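Local coordinates for protein WYL1 (Ruminococcus sp., PDB 6OAW) that acts as a WYL-domain accessory protein that modulates the type VI-D CRISPR-Cas system, probably through its effector ribonuclease Cas13d, at residues T60-S65 / A167-Y172; A89-Q94 / Y151-V156. All coordinates share one frame; numbering follows the deposited sequence.

Contact 1. Residues T60-S65 / A167-Y172; sequences TSIFDS and AVYEDY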
loop_
_atom_site.group_PDB
_atom_site.type_symbol
_atom_site.label_atom_id
_atom_site.label_comp_id
_atom_site.label_asym_id
_atom_site.label_seq_id
_atom_site.Cartn_x
_atom_site.Cartn_y
_atom_site.Cartn_z
ATOM N N THR B 60 19.656 4.462 -11.222
ATOM C CA THR B 60 20.990 4.244 -10.626
ATOM C C THR B 60 20.975 4.646 -9.144
ATOM O O THR B 60 21.553 3.887 -8.336
ATOM C CB THR B 60 22.070 4.909 -11.474
ATOM O OG1 THR B 60 22.022 4.214 -12.722
ATOM C CG2 THR B 60 23.438 4.808 -10.843
ATOM N N SER B 61 20.363 5.775 -8.789
ATOM C CA SER B 61 20.203 6.230 -7.385
ATOM C C SER B 61 19.462 5.157 -6.592
ATOM O O SER B 61 19.853 4.882 -5.450
ATOM C CB SER B 61 19.450 7.527 -7.301
ATOM O OG SER B 61 20.198 8.564 -7.881
ATOM N N ILE B 62 18.380 4.625 -7.151
ATOM C CA ILE B 62 17.551 3.599 -6.462
ATOM C C ILE B 62 18.449 2.386 -6.208
ATOM O O ILE B 62 18.531 1.944 -5.048
ATOM C CB ILE B 62 16.314 3.224 -7.284
ATOM C CG1 ILE B 62 15.343 4.400 -7.394
ATOM C CG2 ILE B 62 15.634 1.990 -6.693
ATOM C CD1 ILE B 62 14.203 4.156 -8.346
ATOM N N PHE B 63 19.102 1.893 -7.266
ATOM C CA PHE B 63 20.021 0.745 -7.191
ATOM C C PHE B 63 21.087 1.032 -6.135
ATOM O O PHE B 63 21.249 0.164 -5.287
ATOM C CB PHE B 63 20.630 0.397 -8.545
ATOM C CG PHE B 63 21.470 -0.842 -8.468
ATOM C CD1 PHE B 63 22.776 -0.767 -8.014
ATOM C CD2 PHE B 63 20.920 -2.075 -8.754
ATOM C CE1 PHE B 63 23.517 -1.920 -7.851
ATOM C CE2 PHE B 63 21.675 -3.230 -8.616
ATOM C CZ PHE B 63 22.973 -3.146 -8.172
ATOM N N ASP B 64 21.737 2.197 -6.143
ATOM C CA ASP B 64 22.900 2.506 -5.272
ATOM C C ASP B 64 22.447 2.490 -3.811
ATOM O O ASP B 64 23.132 1.856 -2.949
ATOM C CB ASP B 64 23.558 3.844 -5.618
ATOM C CG ASP B 64 24.394 3.800 -6.891
ATOM O OD1 ASP B 64 24.638 2.688 -7.387
ATOM O OD2 ASP B 64 24.774 4.871 -7.379
ATOM N N SER B 65 21.324 3.140 -3.527
ATOM C CA SER B 65 20.770 3.194 -2.160
ATOM C C SER B 65 20.420 1.794 -1.659
ATOM O O SER B 65 20.839 1.450 -0.536
ATOM C CB SER B 65 19.604 4.123 -2.138
ATOM O OG SER B 65 20.086 5.424 -2.389
ATOM N N ALA B 167 13.835 -7.344 -10.961
ATOM C CA ALA B 167 13.449 -7.678 -9.573
ATOM C C ALA B 167 13.663 -6.449 -8.685
ATOM O O ALA B 167 12.805 -6.153 -7.873
ATOM C CB ALA B 167 14.230 -8.866 -9.098
ATOM N N VAL B 168 14.786 -5.759 -8.840
ATOM C CA VAL B 168 15.076 -4.548 -8.029
ATOM C C VAL B 168 13.946 -3.518 -8.229
ATOM O O VAL B 168 13.448 -3.005 -7.215
ATOM C CB VAL B 168 16.457 -3.967 -8.365
ATOM C CG1 VAL B 168 16.619 -2.544 -7.845
ATOM C CG2 VAL B 168 17.559 -4.841 -7.822
ATOM N N TYR B 169 13.551 -3.230 -9.474
ATOM C CA TYR B 169 12.656 -2.079 -9.789
ATOM C C TYR B 169 11.206 -2.482 -9.532
ATOM O O TYR B 169 10.462 -1.618 -9.070
ATOM C CB TYR B 169 12.947 -1.511 -11.185
ATOM C CG TYR B 169 14.344 -0.956 -11.271
ATOM C CD1 TYR B 169 14.782 0.004 -10.373
ATOM C CD2 TYR B 169 15.267 -1.486 -12.149
ATOM C CE1 TYR B 169 16.088 0.470 -10.381
ATOM C CE2 TYR B 169 16.580 -1.045 -12.164
ATOM C CZ TYR B 169 16.998 -0.061 -11.281
ATOM O OH TYR B 169 18.297 0.366 -11.341
ATOM N N GLU B 170 10.835 -3.745 -9.777
ATOM C CA GLU B 170 9.484 -4.255 -9.418
ATOM C C GLU B 170 9.335 -4.191 -7.895
ATOM O O GLU B 170 8.250 -3.788 -7.423
ATOM C CB GLU B 170 9.213 -5.683 -9.888
ATOM C CG GLU B 170 9.215 -5.855 -11.383
ATOM C CD GLU B 170 7.978 -5.441 -12.156
ATOM O OE1 GLU B 170 7.005 -4.920 -11.550
ATOM O OE2 GLU B 170 7.990 -5.625 -13.399
ATOM N N ASP B 171 10.366 -4.545 -7.140
ATOM C CA ASP B 171 10.285 -4.479 -5.654
ATOM C C ASP B 171 10.225 -3.011 -5.196
ATOM O O ASP B 171 9.417 -2.697 -4.322
ATOM C CB ASP B 171 11.456 -5.160 -4.962
ATOM C CG ASP B 171 11.320 -6.652 -4.823
ATOM O OD1 ASP B 171 10.301 -7.193 -5.296
ATOM O OD2 ASP B 171 12.267 -7.248 -4.292
ATOM N N TYR B 172 11.060 -2.147 -5.765
ATOM C CA TYR B 172 11.021 -0.691 -5.492
ATOM C C TYR B 172 9.566 -0.211 -5.572
ATOM O O TYR B 172 9.045 0.335 -4.590
ATOM C CB TYR B 172 11.907 0.078 -6.469
ATOM C CG TYR B 172 11.735 1.563 -6.326
ATOM C CD1 TYR B 172 12.339 2.261 -5.294
ATOM C CD2 TYR B 172 10.888 2.248 -7.186
ATOM C CE1 TYR B 172 12.160 3.625 -5.156
ATOM C CE2 TYR B 172 10.702 3.606 -7.071
ATOM C CZ TYR B 172 11.335 4.296 -6.050
ATOM O OH TYR B 172 11.117 5.642 -5.992
#
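Ile62 sets its CD1 methyl over the centre of the Tyr172 ring, 3.6 Å from the centroid and 10° off the normal, a CH-pi contact. Its other branch, CG2, comes down near the rim of that ring, 3.6 Å from Tyr172 CD1. CG2 also meets the Tyr169 ring at its edge, near the ring plane, with CE1 4.0 Å away, while Val168 CG1 lies on one face of the same ring, offset toward the rim. Phe63 has CG anti to its backbone N (chi1 -175°), and its ring meets Val168 CG1 obliquely, with CD2 4.4 Å from that methyl. Tyr169 OH packs 3.6 Å from Phe63 CB and is hydrogen-bonded to Leu59 O, one residue before 60-65; Tyr172 OH is hydrogen-bonded to Asp39 OD2, on helix 30-44. Both hydroxyls thus bond outside the two segments, between which the packing is van der Waals and CH-pi. It is orthogonal helix packing: the axes of the two short segments cross at 92°, 10.7 Å apart at closest approach, spanned by these bulky side chains. Helix 30-44 covers both tyrosines through Ile36, helix 177-184 adds Leu183 and Arg180 against Tyr172, and helix 139-145 brings Leu141 and Leu145 onto Phe63.

Contact 2. Residues A89-Q94 / Y151-V156; sequences AFVEWQ and YYENKV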
loop_
_atom_site.group_PDB
_atom_site.type_symbol
_atom_site.label_atom_id
_atom_site.label_comp_id
_atom_site.label_asym_id
_atom_site.label_seq_id
_atom_site.Cartn_x
_atom_site.Cartn_y
_atom_site.Cartn_z
ATOM N N ALA B 89 14.805 -8.023 -3.398
ATOM C CA ALA B 89 15.624 -8.337 -4.596
ATOM C C ALA B 89 17.108 -8.441 -4.237
ATOM O O ALA B 89 17.834 -9.144 -4.976
ATOM C CB ALA B 89 15.429 -7.317 -5.683
ATOM N N PHE B 90 17.547 -7.736 -3.193
ATOM C CA PHE B 90 18.924 -7.852 -2.656
ATOM C C PHE B 90 18.952 -9.005 -1.638
ATOM O O PHE B 90 18.005 -9.175 -0.869
ATOM C CB PHE B 90 19.421 -6.512 -2.111
ATOM C CG PHE B 90 19.775 -5.548 -3.215
ATOM C CD1 PHE B 90 21.002 -5.624 -3.874
ATOM C CD2 PHE B 90 18.843 -4.615 -3.662
ATOM C CE1 PHE B 90 21.313 -4.741 -4.901
ATOM C CE2 PHE B 90 19.155 -3.743 -4.690
ATOM C CZ PHE B 90 20.385 -3.797 -5.299
ATOM N N VAL B 91 20.035 -9.769 -1.657
ATOM C CA VAL B 91 20.083 -11.137 -1.067
ATOM C C VAL B 91 21.130 -11.170 0.053
ATOM O O VAL B 91 20.859 -11.827 1.043
ATOM C CB VAL B 91 20.334 -12.230 -2.126
ATOM C CG1 VAL B 91 20.094 -13.608 -1.545
ATOM C CG2 VAL B 91 19.470 -12.059 -3.369
ATOM N N GLU B 92 22.259 -10.474 -0.080
ATOM C CA GLU B 92 23.310 -10.404 0.969
ATOM C C GLU B 92 22.688 -10.207 2.369
ATOM O O GLU B 92 22.992 -10.991 3.268
ATOM C CB GLU B 92 24.298 -9.295 0.639
ATOM C CG GLU B 92 25.359 -9.086 1.708
ATOM C CD GLU B 92 26.669 -9.752 1.433
ATOM O OE1 GLU B 92 26.923 -10.829 2.044
ATOM O OE2 GLU B 92 27.433 -9.185 0.615
ATOM N N TRP B 93 21.837 -9.203 2.558
ATOM C CA TRP B 93 21.265 -8.924 3.894
ATOM C C TRP B 93 20.464 -10.140 4.359
ATOM O O TRP B 93 20.408 -10.360 5.587
ATOM C CB TRP B 93 20.435 -7.637 3.939
ATOM C CG TRP B 93 19.118 -7.700 3.240
ATOM C CD1 TRP B 93 18.870 -7.340 1.944
ATOM C CD2 TRP B 93 17.839 -8.028 3.814
ATOM N NE1 TRP B 93 17.542 -7.490 1.660
ATOM C CE2 TRP B 93 16.881 -7.895 2.789
ATOM C CE3 TRP B 93 17.400 -8.403 5.095
ATOM C CZ2 TRP B 93 15.525 -8.146 3.003
ATOM C CZ3 TRP B 93 16.061 -8.672 5.307
ATOM C CH2 TRP B 93 15.134 -8.547 4.270
ATOM N N GLN B 94 19.810 -10.845 3.435
ATOM C CA GLN B 94 18.887 -11.948 3.798
ATOM C C GLN B 94 19.725 -13.141 4.247
ATOM O O GLN B 94 19.277 -13.833 5.142
ATOM C CB GLN B 94 17.932 -12.321 2.669
ATOM C CG GLN B 94 17.064 -11.158 2.265
ATOM C CD GLN B 94 16.027 -11.549 1.261
ATOM O OE1 GLN B 94 15.149 -12.353 1.560
ATOM N NE2 GLN B 94 16.086 -10.921 0.092
ATOM N N TYR B 151 27.663 -11.771 -4.669
ATOM C CA TYR B 151 27.814 -13.247 -4.685
ATOM C C TYR B 151 26.432 -13.920 -4.757
ATOM O O TYR B 151 26.192 -14.721 -5.659
ATOM C CB TYR B 151 28.637 -13.688 -3.467
ATOM C CG TYR B 151 28.923 -15.167 -3.382
ATOM C CD1 TYR B 151 29.749 -15.808 -4.294
ATOM C CD2 TYR B 151 28.358 -15.925 -2.366
ATOM C CE1 TYR B 151 29.980 -17.171 -4.212
ATOM C CE2 TYR B 151 28.579 -17.284 -2.265
ATOM C CZ TYR B 151 29.395 -17.908 -3.190
ATOM O OH TYR B 151 29.582 -19.254 -3.079
ATOM N N TYR B 152 25.536 -13.607 -3.820
ATOM C CA TYR B 152 24.247 -14.325 -3.652
ATOM C C TYR B 152 23.253 -13.892 -4.733
ATOM O O TYR B 152 22.416 -14.714 -5.129
ATOM C CB TYR B 152 23.709 -14.128 -2.236
ATOM C CG TYR B 152 24.595 -14.744 -1.187
ATOM C CD1 TYR B 152 24.679 -16.118 -1.035
ATOM C CD2 TYR B 152 25.381 -13.950 -0.373
ATOM C CE1 TYR B 152 25.510 -16.691 -0.076
ATOM C CE2 TYR B 152 26.235 -14.503 0.567
ATOM C CZ TYR B 152 26.298 -15.875 0.724
ATOM O OH TYR B 152 27.136 -16.366 1.692
ATOM N N GLU B 153 23.326 -12.642 -5.193
ATOM C CA GLU B 153 22.451 -12.135 -6.278
ATOM C C GLU B 153 22.772 -12.906 -7.568
ATOM O O GLU B 153 21.837 -13.346 -8.258
ATOM C CB GLU B 153 22.616 -10.617 -6.410
ATOM C CG GLU B 153 22.015 -9.848 -5.242
ATOM C CD GLU B 153 22.883 -9.710 -3.996
ATOM O OE1 GLU B 153 24.078 -10.068 -4.076
ATOM O OE2 GLU B 153 22.370 -9.217 -2.935
ATOM N N ASN B 154 24.049 -13.118 -7.851
ATOM C CA ASN B 154 24.520 -13.880 -9.047
ATOM C C ASN B 154 23.900 -15.289 -9.052
ATOM O O ASN B 154 23.516 -15.769 -10.143
ATOM C CB ASN B 154 26.050 -13.898 -9.122
ATOM C CG ASN B 154 26.599 -12.644 -9.765
ATOM O OD1 ASN B 154 26.371 -12.417 -10.943
ATOM N ND2 ASN B 154 27.300 -11.820 -9.005
ATOM N N LYS B 155 23.767 -15.909 -7.879
ATOM C CA LYS B 155 23.207 -17.274 -7.728
ATOM C C LYS B 155 21.684 -17.228 -7.861
ATOM O O LYS B 155 21.134 -18.033 -8.623
ATOM C CB LYS B 155 23.610 -17.882 -6.381
ATOM C CG LYS B 155 25.038 -18.424 -6.290
ATOM C CD LYS B 155 25.308 -19.021 -4.913
ATOM C CE LYS B 155 26.764 -19.346 -4.658
ATOM N NZ LYS B 155 26.978 -20.805 -4.571
ATOM N N VAL B 156 21.026 -16.300 -7.167
ATOM C CA VAL B 156 19.533 -16.176 -7.189
ATOM C C VAL B 156 19.050 -15.880 -8.613
ATOM O O VAL B 156 18.013 -16.464 -9.007
ATOM C CB VAL B 156 19.033 -15.123 -6.190
ATOM C CG1 VAL B 156 17.582 -14.739 -6.463
ATOM C CG2 VAL B 156 19.180 -15.643 -4.748
#
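The carboxylate of Glu153, on helix 151-156, binds two consecutive backbone amides, Val91 N and Glu92 N, where the loop 89-91 turns into helix 92-96. OE2 accepts both bonds, from Val91 N at 2.7 Å and Glu92 N at 3.1 Å, each nearly straight. The two donors reach it from the same face of the carboxylate: Val91 N on the anti side, Glu92 N from above the plane. A bend at chi2 (83°) turns CD of Glu153 toward these amides. The helix start would be expected to favour the charged form of this buried group. The next amide, Trp93 N, is taken by Ser70 OG of helix 55-71. Gln94 NE2 donates to Phe90 O at 2.8 Å, and Ala89 O receives Tyr157 OH. Trp93 NE1 bonds Leu87 O. Ser119 OG bonds Val156 O, and Tyr152 OH has a weak bond with Lys111 NZ. Beside these bonds, Val91 packs its methyls against helix 151-156, CG1 lying 3.7 Å from Tyr152 CB and CG2 3.9 Å from Val156 CG2; Leu118 of helix 104-122 touches both valines. Glu92 OE1, on a partly exposed side chain, meets the edge of the Tyr152 ring, 4.0 Å from CE2, with carboxylate and ring planes 77° apart.

The contacts lie on the same side of the chain's centre, about 14 Å apart between their centres. Along the chain, contact 2 is nested inside contact 1: 60-65, 89-94, 151-156 and then 167-172, so the outer pair closes a loop around the inner one. The two touch directly. Phe63 and Phe90 pack edge-to-face, CE2 of the former 3.6 Å from CZ of the latter, and Ala89 CB rests on helix 161-172 at Ala167 and Val168. Segment 89-94 therefore joins helices 55-71, 161-172 and 151-156 into one largely helical N-terminal region, which precedes in sequence the antiparallel sheet that begins at strand 205-211.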